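CD180 antigen (Mus musculus, PDB 3T6Q) may cooperate with MD-1 and TLR4 in the B-cell response to bacterial lipopolysaccharide, leads to NF-kappa-B activation and takes part in B-cell life-or-death decisions. Local coordinates at residues Thr328-Lys333 with Gly344-Leu349; Asn272-Phe277 with Gln281-Thr286; Glu394-Cys399 with Leu405-Thr410. All blocks are in the same frame, centred on the assembly; numbering follows the deposited sequence. Where two conformers were deposited one is given.

Interaction 1: Thr328-Lys333 with Gly344-Leu349. With NAG (2-acetamido-2-deoxy-beta-D-glucopyranose), chain T.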
loop_
_atom_site.group_PDB
_atom_site.type_symbol
_atom_site.label_atom_id
_atom_site.label_comp_id
_atom_site.label_asym_id
_atom_site.label_seq_id
_atom_site.Cartn_x
_atom_site.Cartn_y
_atom_site.Cartn_z
ATOM N N THR A 328 -1.529 -27.215 -36.010
ATOM C CA THR A 328 -0.163 -27.693 -36.167
ATOM C C THR A 328 0.410 -28.125 -34.791
ATOM O O THR A 328 1.351 -28.917 -34.744
ATOM C CB THR A 328 0.768 -26.591 -36.776
ATOM O OG1 THR A 328 0.688 -25.408 -35.965
ATOM C CG2 THR A 328 0.299 -26.253 -38.194
ATOM N N HIS A 329 -0.122 -27.545 -33.710
ATOM C CA HIS A 329 0.338 -27.840 -32.344
ATOM C C HIS A 329 -0.842 -28.136 -31.441
ATOM O O HIS A 329 -1.803 -27.354 -31.365
ATOM C CB HIS A 329 1.089 -26.624 -31.741
ATOM C CG HIS A 329 2.295 -26.173 -32.576
ATOM N ND1 HIS A 329 3.544 -26.081 -32.058
ATOM C CD2 HIS A 329 2.401 -25.785 -33.923
ATOM C CE1 HIS A 329 4.400 -25.672 -33.025
ATOM N NE2 HIS A 329 3.698 -25.505 -34.163
ATOM N N LEU A 330 -0.744 -29.237 -30.698
ATOM C CA LEU A 330 -1.801 -29.659 -29.761
ATOM C C LEU A 330 -1.148 -30.144 -28.465
ATOM O O LEU A 330 -0.329 -31.049 -28.504
ATOM C CB LEU A 330 -2.626 -30.819 -30.369
ATOM C CG LEU A 330 -3.697 -31.426 -29.406
ATOM C CD1 LEU A 330 -4.758 -30.380 -29.024
ATOM C CD2 LEU A 330 -4.365 -32.608 -30.083
ATOM N N SER A 331 -1.514 -29.514 -27.338
ATOM C CA SER A 331 -1.037 -29.888 -26.013
ATOM C C SER A 331 -2.181 -30.303 -25.151
ATOM O O SER A 331 -3.154 -29.549 -25.002
ATOM C CB SER A 331 -0.379 -28.681 -25.339
ATOM O OG SER A 331 0.752 -28.352 -26.093
ATOM N N ILE A 332 -2.119 -31.522 -24.633
ATOM C CA ILE A 332 -3.158 -31.974 -23.721
ATOM C C ILE A 332 -2.396 -32.737 -22.662
ATOM O O ILE A 332 -2.402 -33.946 -22.632
ATOM C CB ILE A 332 -4.192 -32.915 -24.385
ATOM C CG1 ILE A 332 -4.721 -32.328 -25.679
ATOM C CG2 ILE A 332 -5.372 -33.141 -23.425
ATOM C CD1 ILE A 332 -5.557 -33.307 -26.482
ATOM N N LYS A 333 -1.710 -32.019 -21.815
ATOM C CA LYS A 333 -0.897 -32.707 -20.796
ATOM C C LYS A 333 -1.479 -32.476 -19.409
ATOM O O LYS A 333 -2.262 -31.532 -19.215
ATOM C CB LYS A 333 0.546 -32.209 -20.857
ATOM C CG LYS A 333 0.777 -30.968 -20.013
ATOM C CD LYS A 333 2.259 -30.847 -19.621
ATOM C CE LYS A 333 2.504 -29.589 -18.809
ATOM N NZ LYS A 333 2.241 -28.402 -19.685
ATOM N N GLY A 344 -7.430 -43.670 -33.828
ATOM C CA GLY A 344 -7.737 -42.702 -34.862
ATOM C C GLY A 344 -8.445 -41.425 -34.421
ATOM O O GLY A 344 -9.071 -40.776 -35.241
ATOM N N CYS A 345 -8.340 -41.064 -33.135
ATOM C CA CYS A 345 -9.054 -39.898 -32.578
ATOM C C CYS A 345 -8.496 -38.596 -33.079
ATOM O O CYS A 345 -9.161 -37.572 -32.970
ATOM C CB CYS A 345 -9.012 -39.906 -31.065
ATOM S SG CYS A 345 -9.939 -41.297 -30.384
ATOM N N LEU A 346 -7.270 -38.622 -33.620
ATOM C CA LEU A 346 -6.657 -37.400 -34.142
ATOM C C LEU A 346 -6.450 -37.497 -35.663
ATOM O O LEU A 346 -5.767 -36.675 -36.274
ATOM C CB LEU A 346 -5.330 -37.094 -33.425
ATOM C CG LEU A 346 -5.313 -36.896 -31.918
ATOM C CD1 LEU A 346 -3.926 -36.532 -31.400
ATOM C CD2 LEU A 346 -6.298 -35.811 -31.474
ATOM N N GLU A 347 -7.077 -38.478 -36.300
ATOM C CA GLU A 347 -6.726 -38.764 -37.691
ATOM C C GLU A 347 -7.002 -37.591 -38.704
ATOM O O GLU A 347 -6.413 -37.569 -39.789
ATOM C CB GLU A 347 -7.402 -40.052 -38.146
ATOM C CG GLU A 347 -8.922 -39.931 -38.217
ATOM C CD GLU A 347 -9.603 -41.245 -38.621
ATOM O OE1 GLU A 347 -10.846 -41.244 -38.656
ATOM O OE2 GLU A 347 -8.907 -42.261 -38.870
ATOM N N ASN A 348 -7.889 -36.645 -38.390
ATOM C CA ASN A 348 -8.093 -35.534 -39.344
ATOM C C ASN A 348 -7.117 -34.375 -39.162
ATOM O O ASN A 348 -7.144 -33.409 -39.930
ATOM C CB ASN A 348 -9.537 -35.041 -39.379
ATOM C CG ASN A 348 -10.219 -35.184 -38.051
ATOM O OD1 ASN A 348 -11.373 -35.658 -37.962
ATOM N ND2 ASN A 348 -9.495 -34.824 -36.989
ATOM N N LEU A 349 -6.229 -34.474 -38.170
ATOM C CA LEU A 349 -5.230 -33.430 -37.996
ATOM C C LEU A 349 -4.030 -33.658 -38.885
ATOM O O LEU A 349 -2.899 -33.906 -38.425
ATOM C CB LEU A 349 -4.835 -33.307 -36.531
ATOM C CG LEU A 349 -6.013 -33.104 -35.596
ATOM C CD1 LEU A 349 -5.520 -32.990 -34.164
ATOM C CD2 LEU A 349 -6.796 -31.855 -35.959
HETATM C C1 NAG T . -5.552 -38.448 -43.415
HETATM C C2 NAG T . -6.997 -37.955 -43.566
HETATM C C3 NAG T . -7.303 -37.537 -45.008
HETATM C C4 NAG T . -6.208 -36.617 -45.569
HETATM C C5 NAG T . -4.798 -37.191 -45.357
HETATM C C6 NAG T . -3.735 -36.140 -45.694
HETATM C C7 NAG T . -8.996 -38.797 -42.402
HETATM C C8 NAG T . -9.857 -39.982 -42.129
HETATM N N2 NAG T . -7.931 -39.017 -43.189
HETATM O O3 NAG T . -8.547 -36.854 -44.978
HETATM O O4 NAG T . -6.439 -36.282 -46.941
HETATM O O5 NAG T . -4.596 -37.554 -43.982
HETATM O O6 NAG T . -2.479 -36.739 -45.409
HETATM O O7 NAG T . -9.283 -37.700 -41.914
#
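Leu330, in the middle of strand 329-331, meets Leu346 and Leu349 across the interior of a leucine-rich repeat. Its CB leaves the strand toward the loop opposite, and chi1 of 175° sets CG trans to the backbone N, carrying the branch straight into the interior. From CG the two methyls diverge. CD1 turns to the strand's own continuation and lies 3.9 Å from Ile332 CG1. CD2 does all the touching across the contact: it comes tip to tip with Leu346, 4.0 Å from Leu346 CD2, and reaches the next leucine of the loop at 4.3 Å from Leu349 CD1. One methyl thus covers the ends of two side chains, which are brought to the same side of the loop by the type I turn Leu346-Leu349, closed by the bond from Leu349 N to Leu346 O (2.9 Å).

Leu355 of strand 354-356 touches both Leu330 and Leu346, and Leu316 also packs on Leu346, so the neighbouring coils extend the apolar filling. Next to Leu346, Cys345 is tied by a disulfide to Cys317. On the outer side of the loop, the N-acetylglucosamine of the glycan at Asn374 lies with its methyl C8 3.7 Å from Glu347 CD, while Glu347 O accepts a hydrogen bond from Asn374 ND2.

Leucines of this kind, pointing inward from strand and loop, form the core of the leucine-rich-repeat solenoid. Methyl-to-methyl contact without any hydrogen bond across the two segments is consistent with cohesion from dispersion and the exclusion of water, while polar groups and sugar stay on the loop's other side.

Interaction 2: Asn272-Phe277 with Gln281-Thr286. With CU (copper (II) ion), chain J.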
loop_
_atom_site.group_PDB
_atom_site.type_symbol
_atom_site.label_atom_id
_atom_site.label_comp_id
_atom_site.label_asym_id
_atom_site.label_seq_id
_atom_site.Cartn_x
_atom_site.Cartn_y
_atom_site.Cartn_z
ATOM N N ASN A 272 -21.595 -23.243 -29.870
ATOM C CA ASN A 272 -21.446 -21.882 -30.414
ATOM C C ASN A 272 -20.467 -21.005 -29.628
ATOM O O ASN A 272 -20.312 -19.804 -29.929
ATOM C CB ASN A 272 -22.816 -21.184 -30.473
ATOM C CG ASN A 272 -22.895 -20.176 -31.597
ATOM O OD1 ASN A 272 -22.128 -20.257 -32.566
ATOM N ND2 ASN A 272 -23.838 -19.223 -31.482
ATOM N N THR A 273 -19.776 -21.593 -28.644
ATOM C CA THR A 273 -18.959 -20.797 -27.705
ATOM C C THR A 273 -17.855 -19.979 -28.414
ATOM O O THR A 273 -17.602 -18.842 -28.024
ATOM C CB THR A 273 -18.295 -21.687 -26.642
ATOM O OG1 THR A 273 -19.320 -22.355 -25.901
ATOM C CG2 THR A 273 -17.404 -20.852 -25.670
ATOM N N PHE A 274 -17.209 -20.568 -29.431
ATOM C CA PHE A 274 -16.047 -19.934 -30.053
ATOM C C PHE A 274 -16.319 -19.310 -31.429
ATOM O O PHE A 274 -15.381 -19.022 -32.187
ATOM C CB PHE A 274 -14.882 -20.941 -30.131
ATOM C CG PHE A 274 -14.458 -21.449 -28.762
ATOM C CD1 PHE A 274 -13.737 -20.617 -27.891
ATOM C CD2 PHE A 274 -14.803 -22.724 -28.345
ATOM C CE1 PHE A 274 -13.354 -21.063 -26.607
ATOM C CE2 PHE A 274 -14.410 -23.190 -27.072
ATOM C CZ PHE A 274 -13.706 -22.363 -26.207
ATOM N N HIS A 275 -17.585 -19.032 -31.737
ATOM C CA HIS A 275 -17.877 -18.482 -33.079
ATOM C C HIS A 275 -17.229 -17.130 -33.367
ATOM O O HIS A 275 -17.025 -16.837 -34.534
ATOM C CB HIS A 275 -19.391 -18.432 -33.364
ATOM C CG HIS A 275 -20.122 -17.348 -32.601
ATOM N ND1 HIS A 275 -20.674 -17.547 -31.380
ATOM C CD2 HIS A 275 -20.361 -16.009 -32.925
ATOM C CE1 HIS A 275 -21.258 -16.407 -30.952
ATOM N NE2 HIS A 275 -21.064 -15.466 -31.899
ATOM N N CYS A 276 -16.886 -16.318 -32.335
ATOM C CA CYS A 276 -16.088 -15.092 -32.550
ATOM C C CYS A 276 -14.554 -15.230 -32.636
ATOM O O CYS A 276 -13.836 -14.203 -32.730
ATOM C CB CYS A 276 -16.458 -13.969 -31.551
ATOM S SG CYS A 276 -17.993 -13.133 -32.037
ATOM N N PHE A 277 -14.051 -16.460 -32.655
ATOM C CA PHE A 277 -12.610 -16.693 -32.485
ATOM C C PHE A 277 -11.961 -16.982 -33.823
ATOM O O PHE A 277 -10.799 -17.404 -33.875
ATOM C CB PHE A 277 -12.338 -17.890 -31.518
ATOM C CG PHE A 277 -12.603 -17.581 -30.055
ATOM C CD1 PHE A 277 -13.875 -17.273 -29.592
ATOM C CD2 PHE A 277 -11.541 -17.617 -29.123
ATOM C CE1 PHE A 277 -14.097 -17.035 -28.226
ATOM C CE2 PHE A 277 -11.742 -17.340 -27.775
ATOM C CZ PHE A 277 -13.025 -17.056 -27.310
ATOM N N GLN A 281 -4.970 -17.520 -33.873
ATOM C CA GLN A 281 -3.996 -18.531 -34.217
ATOM C C GLN A 281 -3.753 -19.511 -33.070
ATOM O O GLN A 281 -3.436 -20.679 -33.318
ATOM C CB GLN A 281 -2.687 -17.872 -34.656
ATOM C CG GLN A 281 -2.852 -16.930 -35.879
ATOM C CD GLN A 281 -3.435 -17.610 -37.095
ATOM O OE1 GLN A 281 -2.844 -18.537 -37.661
ATOM N NE2 GLN A 281 -4.598 -17.139 -37.524
ATOM N N GLU A 282 -3.851 -19.030 -31.825
ATOM C CA GLU A 282 -3.520 -19.865 -30.674
ATOM C C GLU A 282 -4.571 -19.653 -29.612
ATOM O O GLU A 282 -4.965 -18.493 -29.347
ATOM C CB GLU A 282 -2.190 -19.470 -30.048
ATOM C CG GLU A 282 -1.047 -19.364 -31.023
ATOM C CD GLU A 282 0.300 -19.325 -30.300
ATOM O OE1 GLU A 282 0.350 -19.543 -29.029
ATOM O OE2 GLU A 282 1.294 -19.066 -31.017
ATOM N N LEU A 283 -5.036 -20.758 -29.029
ATOM C CA LEU A 283 -6.065 -20.682 -27.983
ATOM C C LEU A 283 -5.637 -21.580 -26.810
ATOM O O LEU A 283 -5.298 -22.772 -26.986
ATOM C CB LEU A 283 -7.452 -21.108 -28.519
ATOM C CG LEU A 283 -8.558 -21.439 -27.507
ATOM C CD1 LEU A 283 -8.925 -20.145 -26.776
ATOM C CD2 LEU A 283 -9.720 -21.975 -28.321
ATOM N N ASP A 284 -5.643 -21.003 -25.624
ATOM C CA ASP A 284 -5.212 -21.756 -24.420
ATOM C C ASP A 284 -6.381 -21.922 -23.451
ATOM O O ASP A 284 -6.844 -20.941 -22.845
ATOM C CB ASP A 284 -4.052 -21.031 -23.716
ATOM C CG ASP A 284 -3.360 -21.915 -22.672
ATOM O OD1 ASP A 284 -4.075 -22.612 -21.886
ATOM O OD2 ASP A 284 -2.100 -21.946 -22.684
ATOM N N LEU A 285 -6.818 -23.165 -23.256
ATOM C CA LEU A 285 -7.944 -23.469 -22.338
ATOM C C LEU A 285 -7.495 -24.345 -21.156
ATOM O O LEU A 285 -8.228 -25.238 -20.720
ATOM C CB LEU A 285 -9.066 -24.120 -23.125
ATOM C CG LEU A 285 -9.698 -23.222 -24.228
ATOM C CD1 LEU A 285 -10.608 -24.059 -25.127
ATOM C CD2 LEU A 285 -10.505 -22.076 -23.607
ATOM N N THR A 286 -6.275 -24.087 -20.667
ATOM C CA THR A 286 -5.686 -24.827 -19.552
ATOM C C THR A 286 -6.605 -24.813 -18.323
ATOM O O THR A 286 -7.077 -23.731 -17.895
ATOM C CB THR A 286 -4.322 -24.241 -19.160
ATOM O OG1 THR A 286 -3.404 -24.442 -20.226
ATOM C CG2 THR A 286 -3.766 -24.990 -17.872
HETATM CU CU CU J . -22.097 -13.724 -31.638
#
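The ring of Phe274 is enclosed on both faces: Leu283 brings CD2 over one, 4.1 Å above the plane and displaced toward the rim, while Thr273 CG2 sits over the centre of the other. At its edge, in plane, lies CD1 of Phe277, and Phe274 in turn puts its own CD1 3.5 Å above the centre of the Phe277 ring. Leu283 reaches both aromatics by dividing its methyls, since its CD1 is 4.1 Å from Phe277 CE2. Leu285 approaches Phe274 from the opposite direction and meets it obliquely, with CD1 3.7 Å from Phe274 CZ. No hydrogen bond crosses this buried contact.

His275, on the outer side of the same loop, is held at both ring nitrogens. Its NE2 binds the copper ion at 2.0 Å, which Glu249 also binds. Its ND1 donates to Asn272 O (2.7 Å, 169° at the hydrogen), within both the ring and carbonyl planes. That bond fixes the rotation of the imidazole, so the backbone carbonyl of Asn272 probably acts as a second-shell support for the copper ligand; chi1 of 73° brings ND1 back to Asn272 O. At the end of the strand, Asp284 OD1 accepts from Thr286 N, making an Asx turn, and Thr286 OG1 adds a second bond to the same oxygen.

A loop phenylalanine packed on inward strand leucines is a familiar feature of leucine-rich repeats, here linking repeat 8 to repeat 9. The loop 272-277, pinned through Cys276 to Cys252, closes the outer side of the solenoid. Strand 282-284 runs along the inner side, flanked by the parallel strands 255-260 and 305-307, whose Ile259 and Leu306 touch Leu283.

Interaction 3: Glu394-Cys399 with Leu405-Thr410. With NAG (2-acetamido-2-deoxy-beta-D-glucopyranose), chain F; NAG (2-acetamido-2-deoxy-beta-D-glucopyranose), chain E.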
loop_
_atom_site.group_PDB
_atom_site.type_symbol
_atom_site.label_atom_id
_atom_site.label_comp_id
_atom_site.label_asym_id
_atom_site.label_seq_id
_atom_site.Cartn_x
_atom_site.Cartn_y
_atom_site.Cartn_z
ATOM N N GLU A 394 8.350 -51.236 -35.203
ATOM C CA GLU A 394 7.752 -50.143 -35.988
ATOM C C GLU A 394 6.492 -49.553 -35.336
ATOM O O GLU A 394 5.419 -49.455 -35.944
ATOM C CB GLU A 394 7.485 -50.550 -37.429
ATOM C CG GLU A 394 7.635 -49.353 -38.347
ATOM C CD GLU A 394 7.412 -49.716 -39.798
ATOM O OE1 GLU A 394 7.775 -48.897 -40.673
ATOM O OE2 GLU A 394 6.859 -50.807 -40.045
ATOM N N ALA A 395 6.676 -49.168 -34.079
ATOM C CA ALA A 395 5.635 -48.617 -33.248
ATOM C C ALA A 395 5.198 -47.207 -33.685
ATOM O O ALA A 395 4.180 -46.727 -33.225
ATOM C CB ALA A 395 6.114 -48.629 -31.791
ATOM N N PHE A 396 5.958 -46.561 -34.586
ATOM C CA PHE A 396 5.724 -45.188 -34.974
ATOM C C PHE A 396 5.625 -45.080 -36.509
ATOM O O PHE A 396 5.967 -44.063 -37.092
ATOM C CB PHE A 396 6.798 -44.268 -34.348
ATOM C CG PHE A 396 6.790 -44.290 -32.822
ATOM C CD1 PHE A 396 5.910 -43.471 -32.106
ATOM C CD2 PHE A 396 7.619 -45.165 -32.112
ATOM C CE1 PHE A 396 5.879 -43.512 -30.700
ATOM C CE2 PHE A 396 7.590 -45.218 -30.731
ATOM C CZ PHE A 396 6.720 -44.389 -30.008
ATOM N N LYS A 397 5.094 -46.132 -37.132
ATOM C CA LYS A 397 4.939 -46.182 -38.591
ATOM C C LYS A 397 4.032 -45.049 -39.059
ATOM O O LYS A 397 4.265 -44.484 -40.117
ATOM C CB LYS A 397 4.358 -47.530 -39.019
ATOM C CG LYS A 397 4.352 -47.684 -40.538
ATOM C CD LYS A 397 3.586 -48.914 -40.994
ATOM C CE LYS A 397 2.125 -48.547 -41.196
ATOM N NZ LYS A 397 1.440 -49.490 -42.116
ATOM N N GLU A 398 3.018 -44.704 -38.260
ATOM C CA GLU A 398 2.131 -43.568 -38.574
ATOM C C GLU A 398 2.769 -42.170 -38.556
ATOM O O GLU A 398 2.193 -41.237 -39.133
ATOM C CB GLU A 398 0.870 -43.583 -37.688
ATOM C CG GLU A 398 -0.060 -44.768 -37.952
ATOM C CD GLU A 398 -0.655 -44.792 -39.375
ATOM O OE1 GLU A 398 -0.554 -45.838 -40.039
ATOM O OE2 GLU A 398 -1.231 -43.777 -39.836
ATOM N N CYS A 399 3.966 -42.037 -37.959
ATOM C CA CYS A 399 4.684 -40.764 -37.906
ATOM C C CYS A 399 6.120 -40.871 -38.325
ATOM O O CYS A 399 7.024 -40.611 -37.511
ATOM C CB CYS A 399 4.689 -40.169 -36.509
ATOM S SG CYS A 399 3.065 -40.211 -35.761
ATOM N N LEU A 405 11.321 -37.376 -29.927
ATOM C CA LEU A 405 10.390 -38.299 -29.250
ATOM C C LEU A 405 10.764 -38.339 -27.748
ATOM O O LEU A 405 11.898 -38.687 -27.425
ATOM C CB LEU A 405 10.556 -39.681 -29.872
ATOM C CG LEU A 405 9.407 -40.712 -29.859
ATOM C CD1 LEU A 405 9.821 -42.186 -29.963
ATOM C CD2 LEU A 405 8.222 -40.452 -28.900
ATOM N N ASP A 406 9.846 -37.929 -26.857
ATOM C CA ASP A 406 10.173 -37.862 -25.442
ATOM C C ASP A 406 9.288 -38.892 -24.757
ATOM O O ASP A 406 8.100 -38.796 -24.824
ATOM C CB ASP A 406 9.929 -36.435 -24.920
ATOM C CG ASP A 406 10.464 -36.213 -23.517
ATOM O OD1 ASP A 406 10.811 -37.230 -22.826
ATOM O OD2 ASP A 406 10.537 -35.028 -23.080
ATOM N N LEU A 407 9.906 -39.892 -24.132
ATOM C CA LEU A 407 9.219 -40.949 -23.416
ATOM C C LEU A 407 9.751 -41.019 -21.984
ATOM O O LEU A 407 9.625 -42.055 -21.297
ATOM C CB LEU A 407 9.481 -42.276 -24.180
ATOM C CG LEU A 407 8.632 -42.395 -25.468
ATOM C CD1 LEU A 407 9.183 -43.487 -26.388
ATOM C CD2 LEU A 407 7.160 -42.683 -25.151
ATOM N N ALA A 408 10.374 -39.937 -21.532
ATOM C CA ALA A 408 11.000 -39.938 -20.177
ATOM C C ALA A 408 9.953 -40.312 -19.117
ATOM O O ALA A 408 8.824 -39.805 -19.158
ATOM C CB ALA A 408 11.619 -38.588 -19.855
ATOM N N PHE A 409 10.364 -41.169 -18.165
ATOM C CA PHE A 409 9.562 -41.578 -16.999
ATOM C C PHE A 409 8.325 -42.372 -17.407
ATOM O O PHE A 409 7.393 -42.530 -16.632
ATOM C CB PHE A 409 9.197 -40.361 -16.112
ATOM C CG PHE A 409 10.421 -39.685 -15.562
ATOM C CD1 PHE A 409 11.077 -40.226 -14.438
ATOM C CD2 PHE A 409 10.973 -38.589 -16.206
ATOM C CE1 PHE A 409 12.247 -39.647 -13.960
ATOM C CE2 PHE A 409 12.140 -38.006 -15.713
ATOM C CZ PHE A 409 12.771 -38.549 -14.600
ATOM N N THR A 410 8.314 -42.892 -18.619
ATOM C CA THR A 410 7.220 -43.723 -19.026
ATOM C C THR A 410 7.832 -45.109 -19.258
ATOM O O THR A 410 8.684 -45.258 -20.154
ATOM C CB THR A 410 6.591 -43.182 -20.342
ATOM O OG1 THR A 410 5.921 -41.937 -20.053
ATOM C CG2 THR A 410 5.608 -44.208 -20.916
HETATM C C1 NAG F . 14.070 -35.427 -22.443
HETATM C C2 NAG F . 13.516 -34.282 -21.580
HETATM C C3 NAG F . 13.333 -33.046 -22.487
HETATM C C4 NAG F . 14.627 -32.673 -23.252
HETATM C C5 NAG F . 15.203 -33.910 -23.955
HETATM C C6 NAG F . 16.575 -33.648 -24.584
HETATM C C7 NAG F . 12.013 -34.707 -19.660
HETATM C C8 NAG F . 10.635 -35.145 -19.180
HETATM N N2 NAG F . 12.229 -34.693 -20.971
HETATM O O3 NAG F . 12.932 -31.930 -21.679
HETATM O O4 NAG F . 14.316 -31.767 -24.325
HETATM O O5 NAG F . 15.309 -35.011 -23.053
HETATM O O6 NAG F . 17.468 -33.163 -23.599
HETATM O O7 NAG F . 12.876 -34.376 -18.851
HETATM C C1 NAG E . 7.668 -33.364 -22.453
HETATM C C2 NAG E . 8.691 -32.203 -22.494
HETATM C C3 NAG E . 9.379 -32.053 -21.117
HETATM C C4 NAG E . 8.356 -32.031 -19.984
HETATM C C5 NAG E . 7.399 -33.200 -20.125
HETATM C C6 NAG E . 6.318 -33.274 -19.048
HETATM C C7 NAG E . 10.064 -31.465 -24.400
HETATM C C8 NAG E . 11.073 -31.873 -25.427
HETATM N N2 NAG E . 9.665 -32.422 -23.537
HETATM O O3 NAG E . 10.116 -30.859 -21.128
HETATM O O4 NAG E . 8.950 -32.177 -18.693
HETATM O O5 NAG E . 6.766 -33.176 -21.405
HETATM O O6 NAG E . 5.313 -32.282 -19.270
HETATM O O7 NAG E . 9.663 -30.301 -24.379
#
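Phe396 and Leu405 supply the CH-pi part of this contact. They approach from opposite directions, Phe396 from the loop and Leu405 from strand 404-406, and Leu405 CD1 settles over one face of the ring, 4.0 Å from its centroid and 21° off the normal. The methyl is shifted toward the outer rim, so it lies equally near Phe396 CE2 and CZ. Chi1 of Phe396, -61°, turns CG trans to its carbonyl carbon and drives the ring toward the strand.

Apolar packing adds Leu407, two residues on, whose CD1 makes a looser, oblique approach of 4.5 Å to Phe396 CZ. Leu381 of strand 380-382 touches both Phe396 and Leu405, and Leu430 of strand 429-431 packs on Leu405, joining the pair to the coils before and after it. A phenylalanine in this loop facing strand leucines is a recurring element of leucine-rich repeats.

Hydrogen bonds gather on the other side of the strand, at Asp406. Asp406 OD2 accepts two acetamido N-H groups, from NAG (chain F) N2 at 2.7 Å and from NAG (chain E) N2 at 2.8 Å. Its OD1 is met nearly along the C-O axis by Ala408 N at 3.0 Å, which makes an Asx turn. Asp406 also touches Asn382 and Asn431, both glycosylated. The methyl of Ala408 adds an apolar touch, with CB 3.6 Å from C8 of the chain F sugar.

Alternate residues thus serve two chemistries: Leu405 and Leu407 point into the apolar interior, while Asp406 faces two glycans. Three donors hold its carboxylate. This would probably favour the charged form, and each sugar gains one hydrogen bond that tethers it beside the strand.

How the interactions relate
The three contacts repeat one theme along the solenoid, each joining a strand of the inner, concave side to a loop on the outer side. Along the chain they follow in series, interaction 2, then 1, then 3. Their strands 282-284, 329-331 and 404-406 are parallel but not adjacent: 305-307 separates the first two, 354-356 and 380-382 the last two. Centres of interactions 1 and 2 lie about 16 Å apart and those of 1 and 3 about 15 Å, whereas 2 and 3 are about 30 Å apart; none touches another. The same kind of apolar filling thus recurs along the curved solenoid of the extracellular region, with copper and glycans on its surface.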